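Local coordinates for protein prolyl endopeptidase (Myxococcus xanthus, PDB 2BKL) that probably hydrolyses oligopeptides after proline, and to a lesser extent after alanine, as a serine endopeptidase of the prolyl oligopeptidase (S9A) family, at residues K338-E343 and G486-K491; T382-P387 and Y478-L483; V430-V435 and H510-Y515; L449-G454 and V458-N463. One frame throughout, in Å; residues are numbered along the deposited sequence.

In the fold
Contacts 1 and 2 each join a hairpin end of the beta-propeller to the alpha/beta-hydrolase domain; contacts 3 and 4 lie within the latter. Strands 477-481, 429-437 and 448-451 are neighbours in one sheet, so contacts 2, 3 and 4 share it, with centres about 7 Å apart for 2 and 4 and about 12 Å for 2 and 3. The loop 458-463 runs between the domains: E488 of contact 1 accepts hydrogen bonds from M460 N of contact 4 and N482 ND2 of contact 2. Contact 4 reaches the bound ZAH directly through Y453, whereas the side chain of E488 stays about 13 Å from the ligand.

Contact 1. Residues K338-E343 and G486-K491; sequences KDATSE and GGEYGK
A340 and E488 bring the two backbones to 5.5 Å between their CA atoms, where a type I' turn from K338 to T341 faces a type I turn from G487 to G490. The direct polar link lies to one side of this approach: Y489 OH donates to D339 OD1 over 2.6 Å. The carboxylate oxygen sits at the edge of the tyrosine ring and in its plane, receiving the hydroxyl on its anti lone pair, away from OD2. The carboxylate itself is turned 78° from the ring. D339 sets out away from the loop, but with CG beside the backbone N (chi1 -68°) the carboxylate swings back to the hydroxyl. With a phenylalanine in place of Y489, D339 OD1 would probably be left without its hydroxyl mate, and the two turns would lose their direct hydrogen bond. A water makes the second link, accepting from A340 N at 2.9 Å and donating to E488 O at 2.6 Å. Beside it, A340 CB rests loosely on E488 CG, 4.3 Å away. The carboxylate of E488 turns elsewhere, its OE2 accepting from N482 ND2 and M460 N. The tight turn of 338-341 joins propeller strands 331-338 and 341-348, while 486-491 leads from strand 477-481 to helix 491-495, with G490 as its N-cap. Strand 415-423 borders both sides, Q419 bonding to D339 O and F421 touching Y489, whose ring also meets W493 of the helix edge-to-face.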
loop_
_atom_site.group_PDB
_atom_site.type_symbol
_atom_site.label_atom_id
_atom_site.label_comp_id
_atom_site.label_asym_id
_atom_site.label_seq_id
_atom_site.Cartn_x
_atom_site.Cartn_y
_atom_site.Cartn_z
ATOM N N LYS A 338 10.286 5.122 16.065
ATOM C CA LYS A 338 10.441 4.832 17.497
ATOM C C LYS A 338 9.048 4.521 18.009
ATOM O O LYS A 338 8.178 5.397 18.004
ATOM C CB LYS A 338 11.030 6.038 18.258
ATOM C CG LYS A 338 12.400 6.498 17.748
ATOM C CD LYS A 338 12.906 7.792 18.428
ATOM C CE LYS A 338 13.006 7.661 19.953
ATOM N NZ LYS A 338 13.576 8.933 20.550
ATOM N N ASP A 339 8.839 3.276 18.434
ATOM C CA ASP A 339 7.505 2.800 18.819
ATOM C C ASP A 339 6.422 3.277 17.841
ATOM O O ASP A 339 5.414 3.842 18.230
ATOM C CB ASP A 339 7.175 3.221 20.254
ATOM C CG ASP A 339 8.029 2.521 21.269
ATOM O OD1 ASP A 339 8.167 1.285 21.189
ATOM O OD2 ASP A 339 8.586 3.135 22.206
ATOM N N ALA A 340 6.665 3.032 16.565
ATOM C CA ALA A 340 5.695 3.292 15.492
ATOM C C ALA A 340 5.416 4.759 15.162
ATOM O O ALA A 340 4.474 5.029 14.405
ATOM C CB ALA A 340 4.390 2.574 15.762
ATOM N N THR A 341 6.221 5.677 15.689
ATOM C CA THR A 341 6.150 7.097 15.394
ATOM C C THR A 341 7.468 7.549 14.776
ATOM O O THR A 341 8.539 7.225 15.259
ATOM C CB THR A 341 5.877 7.835 16.725
ATOM O OG1 THR A 341 4.590 7.438 17.230
ATOM C CG2 THR A 341 5.800 9.332 16.546
ATOM N N SER A 342 7.405 8.330 13.722
ATOM C CA SER A 342 8.633 8.633 13.019
ATOM C C SER A 342 9.380 9.843 13.581
ATOM O O SER A 342 8.813 10.749 14.194
ATOM C CB SER A 342 8.429 8.748 11.533
ATOM O OG SER A 342 7.658 9.869 11.268
ATOM N N GLU A 343 10.685 9.781 13.372
ATOM C CA GLU A 343 11.627 10.836 13.691
ATOM C C GLU A 343 12.560 10.950 12.506
ATOM O O GLU A 343 12.959 9.941 11.927
ATOM C CB GLU A 343 12.425 10.493 14.956
ATOM C CG GLU A 343 13.532 11.491 15.289
ATOM C CD GLU A 343 14.028 11.401 16.706
ATOM O OE1 GLU A 343 13.376 11.996 17.591
ATOM O OE2 GLU A 343 15.080 10.758 16.929
ATOM N N GLY A 486 4.313 -6.467 10.069
ATOM C CA GLY A 486 4.718 -5.139 9.698
ATOM C C GLY A 486 6.187 -4.907 9.943
ATOM O O GLY A 486 6.927 -5.788 10.362
ATOM N N GLY A 487 6.627 -3.688 9.671
ATOM C CA GLY A 487 8.023 -3.322 9.837
ATOM C C GLY A 487 8.327 -2.460 11.042
ATOM O O GLY A 487 9.418 -1.935 11.129
ATOM N N GLU A 488 7.403 -2.337 11.987
ATOM C CA GLU A 488 7.502 -1.255 12.957
ATOM C C GLU A 488 8.745 -1.397 13.807
ATOM O O GLU A 488 9.371 -0.367 14.151
ATOM C CB GLU A 488 6.238 -1.150 13.797
ATOM C CG GLU A 488 5.007 -0.654 13.020
ATOM C CD GLU A 488 4.135 -1.727 12.358
ATOM O OE1 GLU A 488 4.631 -2.866 12.137
ATOM O OE2 GLU A 488 2.916 -1.435 12.084
ATOM N N TYR A 489 9.086 -2.620 14.185
ATOM C CA TYR A 489 10.288 -2.893 14.976
ATOM C C TYR A 489 11.375 -3.607 14.172
ATOM O O TYR A 489 12.236 -4.287 14.735
ATOM C CB TYR A 489 9.941 -3.643 16.243
ATOM C CG TYR A 489 9.132 -2.854 17.220
ATOM C CD1 TYR A 489 9.650 -1.760 17.853
ATOM C CD2 TYR A 489 7.868 -3.244 17.563
ATOM C CE1 TYR A 489 8.905 -1.034 18.785
ATOM C CE2 TYR A 489 7.108 -2.537 18.487
ATOM C CZ TYR A 489 7.637 -1.444 19.123
ATOM O OH TYR A 489 6.913 -0.750 20.067
ATOM N N GLY A 490 11.354 -3.402 12.862
ATOM C CA GLY A 490 12.407 -3.857 11.976
ATOM C C GLY A 490 12.224 -5.290 11.533
ATOM O O GLY A 490 11.107 -5.826 11.548
ATOM N N LYS A 491 13.324 -5.911 11.113
ATOM C CA LYS A 491 13.272 -7.201 10.450
ATOM C C LYS A 491 12.660 -8.291 11.315
ATOM O O LYS A 491 11.939 -9.148 10.822
ATOM C CB LYS A 491 14.662 -7.615 9.954
ATOM C CG LYS A 491 14.742 -8.988 9.345
ATOM C CD LYS A 491 16.195 -9.333 9.023
ATOM C CE LYS A 491 16.417 -10.804 8.739
ATOM N NZ LYS A 491 15.653 -11.261 7.584
HETATM O O HOH W 1 9.134 1.553 15.920
#

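Contact 2. Residues T382-P387 and Y478-L483; sequences TSFTTP and YAVANL
F384 reaches from the propeller onto the hydrolase sheet, its ring wedged against Y478 and V480. From the backbone, CB heads toward strand 477-481, and the side chain also touches V435 on the adjoining strand. CG is anti to the carbonyl carbon (chi1 -75°), which turns CE1 to the side chains of Y478 and V480. One flank of the ring does the work across this contact: CE1 stands 4.1 Å from Y478 CE2, meeting the tyrosine at its edge, and 4.0 Å from V480 CG2. At the tip, CZ still touches that same valine methyl, at 4.2 Å. On the other flank, CD2 packs against A462 CB and CE2 against the ring of F433, the two phenylalanine planes about 60° apart. Behind F384 the chain is kept tightly bent: S383 OG accepts from T385 N at 3.2 Å, an ST turn, and exchanges a 2.8 Å hydrogen bond with T386 OG1. F384 thus sits at the bend between strands 376-383 and 386-394, a buried aromatic side chain at the interface of propeller and alpha/beta-hydrolase sheet, the two-domain build of the prolyl oligopeptidase family.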
loop_
_atom_site.group_PDB
_atom_site.type_symbol
_atom_site.label_atom_id
_atom_site.label_comp_id
_atom_site.label_asym_id
_atom_site.label_seq_id
_atom_site.Cartn_x
_atom_site.Cartn_y
_atom_site.Cartn_z
ATOM N N THR A 382 1.307 14.435 9.294
ATOM C CA THR A 382 -0.115 14.216 9.573
ATOM C C THR A 382 -0.226 13.648 10.972
ATOM O O THR A 382 0.724 13.172 11.548
ATOM C CB THR A 382 -0.819 13.218 8.613
ATOM O OG1 THR A 382 -0.132 11.935 8.657
ATOM C CG2 THR A 382 -0.705 13.642 7.181
ATOM N N SER A 383 -1.438 13.633 11.493
ATOM C CA SER A 383 -1.747 12.812 12.671
ATOM C C SER A 383 -3.159 12.319 12.506
ATOM O O SER A 383 -3.846 12.677 11.562
ATOM C CB SER A 383 -1.599 13.598 13.995
ATOM O OG SER A 383 -2.741 14.388 14.297
ATOM N N PHE A 384 -3.603 11.446 13.401
ATOM C CA PHE A 384 -4.959 10.931 13.304
ATOM C C PHE A 384 -6.007 12.041 13.361
ATOM O O PHE A 384 -7.126 11.841 12.867
ATOM C CB PHE A 384 -5.258 9.885 14.398
ATOM C CG PHE A 384 -4.626 8.550 14.152
ATOM C CD1 PHE A 384 -5.068 7.712 13.137
ATOM C CD2 PHE A 384 -3.576 8.123 14.940
ATOM C CE1 PHE A 384 -4.440 6.471 12.930
ATOM C CE2 PHE A 384 -2.947 6.912 14.736
ATOM C CZ PHE A 384 -3.374 6.082 13.732
ATOM N N THR A 385 -5.646 13.172 13.966
ATOM C CA THR A 385 -6.518 14.349 14.059
ATOM C C THR A 385 -5.999 15.632 13.351
ATOM O O THR A 385 -6.608 16.703 13.482
ATOM C CB THR A 385 -6.767 14.658 15.549
ATOM O OG1 THR A 385 -5.549 15.055 16.176
ATOM C CG2 THR A 385 -7.183 13.414 16.305
ATOM N N THR A 386 -4.911 15.519 12.593
ATOM C CA THR A 386 -4.232 16.655 11.924
ATOM C C THR A 386 -4.171 16.390 10.424
ATOM O O THR A 386 -3.394 15.542 9.980
ATOM C CB THR A 386 -2.751 16.825 12.413
ATOM O OG1 THR A 386 -2.703 17.118 13.805
ATOM C CG2 THR A 386 -2.090 18.049 11.780
ATOM N N PRO A 387 -4.942 17.115 9.625
ATOM C CA PRO A 387 -4.800 17.018 8.169
ATOM C C PRO A 387 -3.375 17.316 7.667
ATOM O O PRO A 387 -2.642 18.022 8.357
ATOM C CB PRO A 387 -5.816 18.069 7.654
ATOM C CG PRO A 387 -6.793 18.181 8.728
ATOM C CD PRO A 387 -6.029 18.034 9.999
ATOM N N TYR A 478 -11.791 4.365 17.262
ATOM C CA TYR A 478 -11.026 3.834 16.124
ATOM C C TYR A 478 -9.688 3.384 16.640
ATOM O O TYR A 478 -8.972 4.162 17.284
ATOM C CB TYR A 478 -10.831 4.906 15.058
ATOM C CG TYR A 478 -10.029 4.477 13.847
ATOM C CD1 TYR A 478 -10.484 3.478 13.012
ATOM C CD2 TYR A 478 -8.843 5.115 13.526
ATOM C CE1 TYR A 478 -9.752 3.098 11.877
ATOM C CE2 TYR A 478 -8.116 4.757 12.406
ATOM C CZ TYR A 478 -8.577 3.746 11.599
ATOM O OH TYR A 478 -7.862 3.364 10.449
ATOM N N ALA A 479 -9.316 2.133 16.375
ATOM C CA ALA A 479 -8.065 1.576 16.875
ATOM C C ALA A 479 -7.292 0.971 15.732
ATOM O O ALA A 479 -7.886 0.363 14.836
ATOM C CB ALA A 479 -8.351 0.511 17.939
ATOM N N VAL A 480 -5.974 1.136 15.751
ATOM C CA VAL A 480 -5.079 0.640 14.708
ATOM C C VAL A 480 -3.928 -0.114 15.405
ATOM O O VAL A 480 -3.155 0.488 16.147
ATOM C CB VAL A 480 -4.521 1.802 13.829
ATOM C CG1 VAL A 480 -3.656 1.236 12.713
ATOM C CG2 VAL A 480 -5.672 2.648 13.264
ATOM N N ALA A 481 -3.836 -1.420 15.171
ATOM C CA ALA A 481 -2.823 -2.252 15.822
ATOM C C ALA A 481 -1.603 -2.410 14.953
ATOM O O ALA A 481 -1.740 -2.655 13.733
ATOM C CB ALA A 481 -3.403 -3.594 16.189
ATOM N N ASN A 482 -0.416 -2.326 15.544
ATOM C CA ASN A 482 0.859 -2.472 14.843
ATOM C C ASN A 482 1.331 -3.921 14.961
ATOM O O ASN A 482 2.367 -4.241 15.555
ATOM C CB ASN A 482 1.899 -1.509 15.420
ATOM C CG ASN A 482 1.540 -0.074 15.209
ATOM O OD1 ASN A 482 1.061 0.589 16.119
ATOM N ND2 ASN A 482 1.788 0.425 14.008
ATOM N N LEU A 483 0.561 -4.780 14.324
ATOM C CA LEU A 483 0.753 -6.215 14.372
ATOM C C LEU A 483 2.116 -6.624 13.808
ATOM O O LEU A 483 2.700 -5.945 12.945
ATOM C CB LEU A 483 -0.303 -6.905 13.548
ATOM C CG LEU A 483 -1.747 -6.551 13.809
ATOM C CD1 LEU A 483 -2.670 -7.238 12.760
ATOM C CD2 LEU A 483 -2.135 -6.948 15.206
#

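Contact 3. Residues V430-V435 and H510-Y515; sequences VPMFVV and HAAAEY
M432 spans the gap between strand 429-437 and helix 503-518, where it meets A512 and Y515. The apolar contacts are of two sorts. The first is sulfur against methyl: M432 SD lies 3.9 Å from A512 CB, the alanine methyl that points toward the strand. The second is methyl against ring: M432 CE comes to 3.6 Å of Y515 CD1, approaching the aromatic obliquely, and to 4.2 Å of CE1. Both follow from the shape of the methionine: CG is opposite the backbone N (chi1 178°), the next torsion is also extended, and the chain bends at the last (chi3 55°), placing the sulfur at the alanine and the methyl at the tyrosine one helix turn on. L450, two strands along in the sheet, adds to the same apolar layer. The backbones bond within helix and sheet: Y515 N to A511 O along the helix, and M432 with V420 of the adjoining strand 415-423. Polar helix side chains look elsewhere, H510 to Y550 and Q545, E514 to R546. V430-V435 and H510-Y515 of the alpha/beta-hydrolase fold thus meet here through sulfur, methyl and ring, a largely buried apolar contact that rests on shape and not on directional bonds.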
loop_
_atom_site.group_PDB
_atom_site.type_symbol
_atom_site.label_atom_id
_atom_site.label_comp_id
_atom_site.label_asym_id
_atom_site.label_seq_id
_atom_site.Cartn_x
_atom_site.Cartn_y
_atom_site.Cartn_z
ATOM N N VAL A 430 2.728 -5.466 21.817
ATOM C CA VAL A 430 2.321 -4.948 20.532
ATOM C C VAL A 430 1.762 -3.549 20.701
ATOM O O VAL A 430 0.920 -3.341 21.587
ATOM C CB VAL A 430 1.242 -5.841 19.907
ATOM C CG1 VAL A 430 0.816 -5.279 18.528
ATOM C CG2 VAL A 430 1.695 -7.295 19.791
ATOM N N PRO A 431 2.198 -2.570 19.916
ATOM C CA PRO A 431 1.600 -1.234 19.991
ATOM C C PRO A 431 0.247 -1.135 19.316
ATOM O O PRO A 431 -0.049 -1.874 18.371
ATOM C CB PRO A 431 2.572 -0.335 19.261
ATOM C CG PRO A 431 3.759 -1.202 18.907
ATOM C CD PRO A 431 3.279 -2.628 18.914
ATOM N N MET A 432 -0.568 -0.215 19.800
ATOM C CA MET A 432 -1.849 0.104 19.180
ATOM C C MET A 432 -2.171 1.568 19.415
ATOM O O MET A 432 -1.981 2.085 20.536
ATOM C CB MET A 432 -2.966 -0.799 19.728
ATOM C CG MET A 432 -4.318 -0.475 19.158
ATOM S SD MET A 432 -5.533 -1.830 19.391
ATOM C CE MET A 432 -5.493 -2.081 21.119
ATOM N N PHE A 433 -2.646 2.263 18.384
ATOM C CA PHE A 433 -3.230 3.594 18.516
ATOM C C PHE A 433 -4.715 3.504 18.761
ATOM O O PHE A 433 -5.401 2.691 18.149
ATOM C CB PHE A 433 -2.990 4.427 17.254
ATOM C CG PHE A 433 -1.551 4.648 16.896
ATOM C CD1 PHE A 433 -0.763 5.511 17.644
ATOM C CD2 PHE A 433 -0.989 4.032 15.773
ATOM C CE1 PHE A 433 0.575 5.737 17.307
ATOM C CE2 PHE A 433 0.324 4.288 15.423
ATOM C CZ PHE A 433 1.101 5.111 16.175
ATOM N N VAL A 434 -5.224 4.334 19.668
ATOM C CA VAL A 434 -6.644 4.377 19.976
ATOM C C VAL A 434 -7.104 5.812 19.896
ATOM O O VAL A 434 -6.557 6.686 20.579
ATOM C CB VAL A 434 -6.979 3.747 21.344
ATOM C CG1 VAL A 434 -8.498 3.662 21.505
ATOM C CG2 VAL A 434 -6.366 2.360 21.485
ATOM N N VAL A 435 -8.102 6.070 19.064
ATOM C CA VAL A 435 -8.544 7.435 18.760
ATOM C C VAL A 435 -10.014 7.565 19.114
ATOM O O VAL A 435 -10.840 6.708 18.798
ATOM C CB VAL A 435 -8.357 7.758 17.239
ATOM C CG1 VAL A 435 -8.643 9.220 16.970
ATOM C CG2 VAL A 435 -6.940 7.361 16.755
ATOM N N HIS A 510 -6.274 -10.876 17.535
ATOM C CA HIS A 510 -7.234 -11.332 18.537
ATOM C C HIS A 510 -6.950 -10.646 19.907
ATOM O O HIS A 510 -7.875 -10.252 20.600
ATOM C CB HIS A 510 -7.184 -12.813 18.769
ATOM C CG HIS A 510 -7.540 -13.671 17.591
ATOM N ND1 HIS A 510 -8.722 -13.537 16.896
ATOM C CD2 HIS A 510 -6.895 -14.740 17.055
ATOM C CE1 HIS A 510 -8.774 -14.475 15.964
ATOM N NE2 HIS A 510 -7.672 -15.206 16.025
ATOM N N ALA A 511 -5.681 -10.519 20.278
ATOM C CA ALA A 511 -5.309 -9.908 21.550
ATOM C C ALA A 511 -5.658 -8.428 21.582
ATOM O O ALA A 511 -5.990 -7.907 22.648
ATOM C CB ALA A 511 -3.838 -10.151 21.835
ATOM N N ALA A 512 -5.590 -7.727 20.450
ATOM C CA ALA A 512 -6.019 -6.320 20.399
ATOM C C ALA A 512 -7.515 -6.230 20.687
ATOM O O ALA A 512 -7.946 -5.355 21.446
ATOM C CB ALA A 512 -5.725 -5.714 19.050
ATOM N N ALA A 513 -8.294 -7.129 20.091
ATOM C CA ALA A 513 -9.723 -7.144 20.323
ATOM C C ALA A 513 -10.049 -7.427 21.765
ATOM O O ALA A 513 -10.936 -6.803 22.347
ATOM C CB ALA A 513 -10.397 -8.170 19.422
ATOM N N GLU A 514 -9.309 -8.337 22.368
ATOM C CA GLU A 514 -9.525 -8.651 23.776
ATOM C C GLU A 514 -9.126 -7.448 24.652
ATOM O O GLU A 514 -9.799 -7.140 25.641
ATOM C CB GLU A 514 -8.714 -9.860 24.206
ATOM C CG GLU A 514 -9.227 -11.182 23.634
ATOM C CD GLU A 514 -8.228 -12.339 23.807
ATOM O OE1 GLU A 514 -6.995 -12.137 23.774
ATOM O OE2 GLU A 514 -8.693 -13.469 24.032
ATOM N N TYR A 515 -8.038 -6.777 24.296
ATOM C CA TYR A 515 -7.577 -5.611 25.060
ATOM C C TYR A 515 -8.632 -4.494 25.072
ATOM O O TYR A 515 -8.908 -3.900 26.112
ATOM C CB TYR A 515 -6.275 -5.077 24.469
ATOM C CG TYR A 515 -5.808 -3.795 25.094
ATOM C CD1 TYR A 515 -6.230 -2.559 24.617
ATOM C CD2 TYR A 515 -4.960 -3.789 26.192
ATOM C CE1 TYR A 515 -5.839 -1.374 25.214
ATOM C CE2 TYR A 515 -4.534 -2.633 26.750
ATOM C CZ TYR A 515 -4.950 -1.407 26.261
ATOM O OH TYR A 515 -4.567 -0.227 26.861
#

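Contact 4. Residues L449-G454 and V458-N463; sequences LLYGYG and VNMEAN. With ZAH (N-[(benzyloxy)carbonyl]-L-alanyl-L-proline), chain C.
Y453 packs against V458 and M460 through its ring and CB while its hydroxyl grips the ligand. Its CG lies anti to the backbone N (chi1 -175°), which sends the ring outward from the end of strand 448-451 to the bound ZAH. There OH donates a 2.7 Å hydrogen bond to ZAH O2, an oxygen at the edge of the ring near its plane. V458 meets the opposite, CD2-CE2 flank at about a right angle: its CB is 3.9 Å from CE2, and its branches divide, CG1 lying nearest CD2 and CG2 nearest CE2. M460 fills the space nearer the main chain, folded at chi2 (-68°). That bend places SD 3.8 Å from Y453 CB and 5.1 Å from the centroid of the Y451 ring, an oblique Met-aromatic contact 36° off the ring normal. A water fastens the two backbones, accepting from G454 N at 2.9 Å and donating to V458 O at 2.8 Å. Shortening Y453 to an alanine would probably leave ZAH O2 without its hydroxyl donor and open a gap beside V458. N482 and E488 hold M460 O and M460 N, so the loop that flanks the tyrosine is itself tied down. ZAH is hydrogen-bonded by N534 N as well, next to S533, the probable nucleophile. A tyrosine hydroxyl paired with this backbone N-H is the oxyanion hole known from prolyl oligopeptidases, and Y453 is consistent with that role here.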
loop_
_atom_site.group_PDB
_atom_site.type_symbol
_atom_site.label_atom_id
_atom_site.label_comp_id
_atom_site.label_asym_id
_atom_site.label_seq_id
_atom_site.Cartn_x
_atom_site.Cartn_y
_atom_site.Cartn_z
ATOM N N LEU A 449 -14.108 0.340 15.983
ATOM C CA LEU A 449 -13.619 -0.186 14.719
ATOM C C LEU A 449 -12.111 -0.383 14.857
ATOM O O LEU A 449 -11.379 0.570 15.091
ATOM C CB LEU A 449 -13.915 0.780 13.589
ATOM C CG LEU A 449 -13.439 0.419 12.183
ATOM C CD1 LEU A 449 -14.044 -0.835 11.705
ATOM C CD2 LEU A 449 -13.809 1.577 11.255
ATOM N N LEU A 450 -11.664 -1.609 14.708
ATOM C CA LEU A 450 -10.278 -2.026 14.905
ATOM C C LEU A 450 -9.715 -2.436 13.542
ATOM O O LEU A 450 -10.272 -3.318 12.869
ATOM C CB LEU A 450 -10.210 -3.202 15.893
ATOM C CG LEU A 450 -8.890 -3.973 15.963
ATOM C CD1 LEU A 450 -7.728 -3.060 16.419
ATOM C CD2 LEU A 450 -9.030 -5.168 16.847
ATOM N N TYR A 451 -8.643 -1.774 13.161
ATOM C CA TYR A 451 -8.001 -1.922 11.863
ATOM C C TYR A 451 -6.602 -2.523 12.026
ATOM O O TYR A 451 -5.855 -2.190 12.954
ATOM C CB TYR A 451 -7.885 -0.527 11.239
ATOM C CG TYR A 451 -7.196 -0.389 9.904
ATOM C CD1 TYR A 451 -7.578 -1.164 8.841
ATOM C CD2 TYR A 451 -6.258 0.611 9.690
ATOM C CE1 TYR A 451 -6.989 -1.009 7.576
ATOM C CE2 TYR A 451 -5.672 0.788 8.438
ATOM C CZ TYR A 451 -6.023 -0.078 7.407
ATOM O OH TYR A 451 -5.463 0.015 6.127
ATOM N N GLY A 452 -6.237 -3.383 11.089
ATOM C CA GLY A 452 -4.905 -3.945 11.042
ATOM C C GLY A 452 -4.548 -4.411 9.645
ATOM O O GLY A 452 -5.382 -4.441 8.757
ATOM N N TYR A 453 -3.271 -4.736 9.459
ATOM C CA TYR A 453 -2.775 -5.277 8.195
ATOM C C TYR A 453 -1.895 -6.472 8.513
ATOM O O TYR A 453 -2.363 -7.596 8.439
ATOM C CB TYR A 453 -2.063 -4.195 7.394
ATOM C CG TYR A 453 -1.590 -4.598 6.007
ATOM C CD1 TYR A 453 -2.463 -4.653 4.942
ATOM C CD2 TYR A 453 -0.266 -4.876 5.751
ATOM C CE1 TYR A 453 -2.010 -4.964 3.668
ATOM C CE2 TYR A 453 0.190 -5.217 4.479
ATOM C CZ TYR A 453 -0.685 -5.267 3.456
ATOM O OH TYR A 453 -0.215 -5.569 2.189
ATOM N N GLY A 454 -0.657 -6.245 8.932
ATOM C CA GLY A 454 0.187 -7.303 9.469
ATOM C C GLY A 454 0.892 -8.107 8.402
ATOM O O GLY A 454 0.580 -9.266 8.184
ATOM N N VAL A 458 5.039 -3.527 6.066
ATOM C CA VAL A 458 4.238 -2.316 6.018
ATOM C C VAL A 458 3.963 -1.824 7.421
ATOM O O VAL A 458 3.593 -2.605 8.298
ATOM C CB VAL A 458 2.909 -2.587 5.272
ATOM C CG1 VAL A 458 1.942 -1.406 5.363
ATOM C CG2 VAL A 458 3.200 -2.881 3.823
ATOM N N ASN A 459 4.161 -0.542 7.648
ATOM C CA ASN A 459 3.918 0.048 8.954
ATOM C C ASN A 459 2.592 0.761 9.020
ATOM O O ASN A 459 2.181 1.431 8.063
ATOM C CB ASN A 459 5.019 1.028 9.299
ATOM C CG ASN A 459 6.357 0.388 9.215
ATOM O OD1 ASN A 459 6.547 -0.679 9.751
ATOM N ND2 ASN A 459 7.267 0.996 8.472
ATOM N N MET A 460 1.884 0.592 10.132
ATOM C CA MET A 460 0.662 1.352 10.381
ATOM C C MET A 460 1.041 2.641 11.061
ATOM O O MET A 460 1.542 2.639 12.155
ATOM C CB MET A 460 -0.356 0.559 11.232
ATOM C CG MET A 460 -0.666 -0.825 10.728
ATOM S SD MET A 460 -1.569 -0.832 9.178
ATOM C CE MET A 460 -0.650 -0.932 8.299
ATOM N N GLU A 461 0.748 3.761 10.415
ATOM C CA GLU A 461 1.135 5.050 10.935
ATOM C C GLU A 461 -0.071 5.924 11.167
ATOM O O GLU A 461 -1.168 5.649 10.683
ATOM C CB GLU A 461 2.009 5.809 9.928
ATOM C CG GLU A 461 3.300 5.174 9.502
ATOM C CD GLU A 461 3.902 5.927 8.311
ATOM O OE1 GLU A 461 3.305 6.970 7.867
ATOM O OE2 GLU A 461 4.964 5.470 7.829
ATOM N N ALA A 462 0.205 7.044 11.815
ATOM C CA ALA A 462 -0.803 8.084 12.113
ATOM C C ALA A 462 -1.142 8.984 10.920
ATOM O O ALA A 462 -0.910 10.229 10.925
ATOM C CB ALA A 462 -0.301 8.946 13.311
ATOM N N ASN A 463 -1.669 8.368 9.882
ATOM C CA ASN A 463 -2.192 9.051 8.712
ATOM C C ASN A 463 -3.492 9.744 9.123
ATOM O O ASN A 463 -4.243 9.256 9.965
ATOM C CB ASN A 463 -2.513 8.041 7.588
ATOM C CG ASN A 463 -1.261 7.444 6.921
ATOM O OD1 ASN A 463 -0.285 8.152 6.633
ATOM N ND2 ASN A 463 -1.298 6.130 6.670
HETATM C C1 ZAH C . -2.567 -6.453 -0.648
HETATM O O2 ZAH C . -2.109 -6.644 0.671
HETATM C C3 ZAH C . -1.758 -7.261 -1.691
HETATM C C4 ZAH C . -1.889 -8.771 -1.468
HETATM C C5 ZAH C . -0.728 -9.178 -0.569
HETATM C C6 ZAH C . 0.354 -8.147 -0.759
HETATM N N7 ZAH C . -0.291 -7.119 -1.565
HETATM C C8 ZAH C . 0.370 -6.074 -2.059
HETATM O O9 ZAH C . -0.293 -5.236 -2.836
HETATM C C10 ZAH C . 1.911 -5.982 -2.000
HETATM C C11 ZAH C . 2.187 -5.368 -0.627
HETATM N N14 ZAH C . 2.441 -5.107 -3.014
HETATM C C15 ZAH C . 2.502 -5.476 -4.272
HETATM O O16 ZAH C . 2.169 -6.684 -4.648
HETATM O O17 ZAH C . 2.985 -4.527 -5.232
HETATM C C18 ZAH C . 2.865 -4.963 -6.610
HETATM C C19 ZAH C . 3.115 -3.818 -7.597
HETATM C C20 ZAH C . 4.391 -3.242 -7.668
HETATM C C21 ZAH C . 4.628 -2.191 -8.554
HETATM C C22 ZAH C . 3.599 -1.735 -9.382
HETATM C C23 ZAH C . 2.332 -2.323 -9.332
HETATM C C24 ZAH C . 2.091 -3.363 -8.436
HETATM O O HOH W 2 1.604 -4.509 8.759
#